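Local coordinates for protein mitogen (Streptococcus dysgalactiae, PDB 2J4X) that binds zinc and probably acts as a superantigen toxin of the staphylococcal and streptococcal toxin family, at residues I140-R143 and L144-L148. Residues are numbered along the deposited sequence; the frame is centred on the assembly and turned at random.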
loop_
_atom_site.group_PDB
_atom_site.type_symbol
_atom_site.label_atom_id
_atom_site.label_comp_id
_atom_site.label_asym_id
_atom_site.label_seq_id
_atom_site.Cartn_x
_atom_site.Cartn_y
_atom_site.Cartn_z
ATOM N N ILE A 140 -2.653 2.736 0.382
ATOM C CA ILE A 140 -3.096 3.376 -0.859
ATOM C C ILE A 140 -2.422 2.703 -2.064
ATOM O O ILE A 140 -3.096 2.309 -3.016
ATOM C CB ILE A 140 -2.694 4.862 -0.909
ATOM C CG1 ILE A 140 -3.350 5.619 0.246
ATOM C CG2 ILE A 140 -3.078 5.458 -2.252
ATOM C CD1 ILE A 140 -2.963 7.090 0.308
ATOM N N ASP A 141 -1.097 2.556 -2.012
ATOM C CA ASP A 141 -0.340 1.982 -3.120
ATOM C C ASP A 141 -0.786 0.572 -3.473
ATOM O O ASP A 141 -1.020 0.265 -4.639
ATOM C CB ASP A 141 1.162 2.016 -2.790
ATOM C CG ASP A 141 2.041 1.771 -4.017
ATOM O OD1 ASP A 141 1.675 2.239 -5.115
ATOM O OD2 ASP A 141 3.102 1.133 -3.889
ATOM N N VAL A 142 -0.899 -0.278 -2.457
ATOM C CA VAL A 142 -1.332 -1.656 -2.637
ATOM C C VAL A 142 -2.774 -1.784 -3.139
ATOM O O VAL A 142 -3.059 -2.592 -4.010
ATOM C CB VAL A 142 -1.190 -2.458 -1.307
ATOM C CG1 VAL A 142 -1.933 -3.808 -1.418
ATOM C CG2 VAL A 142 0.311 -2.650 -0.982
ATOM N N ARG A 143 -3.699 -1.020 -2.579
ATOM C CA ARG A 143 -5.075 -1.091 -3.045
ATOM C C ARG A 143 -5.186 -0.522 -4.487
ATOM O O ARG A 143 -5.958 -1.035 -5.327
ATOM C CB ARG A 143 -5.987 -0.321 -2.079
ATOM C CG ARG A 143 -6.047 -0.913 -0.675
ATOM C CD ARG A 143 -6.942 -0.086 0.247
ATOM N NE ARG A 143 -8.331 -0.044 -0.211
ATOM C CZ ARG A 143 -9.276 0.709 0.339
ATOM N NH1 ARG A 143 -8.984 1.483 1.363
ATOM N NH2 ARG A 143 -10.515 0.691 -0.123
ATOM N N LEU A 144 -4.415 0.523 -4.780
ATOM C CA LEU A 144 -4.458 1.123 -6.107
ATOM C C LEU A 144 -3.930 0.143 -7.128
ATOM O O LEU A 144 -4.504 0.008 -8.213
ATOM C CB LEU A 144 -3.642 2.428 -6.161
ATOM C CG LEU A 144 -3.659 3.174 -7.506
ATOM C CD1 LEU A 144 -3.582 4.671 -7.281
ATOM C CD2 LEU A 144 -2.521 2.688 -8.377
ATOM N N ARG A 145 -2.842 -0.544 -6.790
ATOM C CA ARG A 145 -2.259 -1.515 -7.721
ATOM C C ARG A 145 -3.193 -2.705 -7.928
ATOM O O ARG A 145 -3.396 -3.126 -9.059
ATOM C CB ARG A 145 -0.889 -2.003 -7.226
ATOM C CG ARG A 145 0.187 -0.948 -7.304
ATOM C CD ARG A 145 1.483 -1.411 -6.686
ATOM N NE ARG A 145 2.404 -0.300 -6.490
ATOM C CZ ARG A 145 3.634 -0.233 -6.990
ATOM N NH1 ARG A 145 4.121 -1.214 -7.732
ATOM N NH2 ARG A 145 4.386 0.814 -6.719
ATOM N N LYS A 146 -3.770 -3.229 -6.842
ATOM C CA LYS A 146 -4.693 -4.366 -6.910
ATOM C C LYS A 146 -5.933 -4.033 -7.749
ATOM O O LYS A 146 -6.424 -4.866 -8.506
ATOM C CB LYS A 146 -5.091 -4.813 -5.501
ATOM C CG LYS A 146 -4.056 -5.690 -4.822
ATOM C CD LYS A 146 -4.477 -6.028 -3.379
ATOM C CE LYS A 146 -3.509 -6.963 -2.656
ATOM N NZ LYS A 146 -3.648 -8.361 -3.102
ATOM N N SER A 147 -6.427 -2.813 -7.622
ATOM C CA SER A 147 -7.573 -2.374 -8.406
ATOM C C SER A 147 -7.193 -2.356 -9.912
ATOM O O SER A 147 -7.987 -2.729 -10.779
ATOM C CB SER A 147 -8.002 -0.981 -7.917
ATOM O OG SER A 147 -8.909 -0.367 -8.815
ATOM N N LEU A 148 -5.969 -1.926 -10.215
ATOM C CA LEU A 148 -5.494 -1.883 -11.590
ATOM C C LEU A 148 -5.201 -3.299 -12.103
ATOM O O LEU A 148 -5.333 -3.577 -13.289
ATOM C CB LEU A 148 -4.229 -1.018 -11.681
ATOM C CG LEU A 148 -4.352 0.505 -11.554
ATOM C CD1 LEU A 148 -2.981 1.114 -11.408
ATOM C CD2 LEU A 148 -5.065 1.076 -12.764
#
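D141 and R145 sit one helical turn apart and form an i to i+4 salt bridge. The straight bond is R145 NE to D141 OD1, 3.0 Å long with an N-H...O angle of 168°. OD1 lies almost in the guanidinium plane, at its edge; NE comes in from above the carboxylate plane, and the two planes stand nearly perpendicular (87°). R145 NH2 adds a weak bond to D141 OD2 at 3.1 Å and a longer, weak one to OD1. W168 NE1 also grips OD1, the Y188 hydroxyl is bonded to OD2, and R145 NH1 reaches the carbonyl of T184, so this buried charge pair is held from several sides. The turn belongs to helix 137-150 of the C-terminal beta-grasp domain, which packs on strands 104-114 and 126-132 of the five-stranded mixed sheet. There L144 turns its side chain to M111 and I128, while L144 N bonds to I140 O at 2.8 Å. R143 O accepts S147 N at 2.9 Å; its guanidinium pairs with E139, bonds to the T129 carbonyl and makes a cation-pi contact with F130. V142 and K146 run side by side, V142 CG1 touching K146 CE at 3.7 Å, before the lysine bends to place NZ by the carbonyls of Y14 and K16.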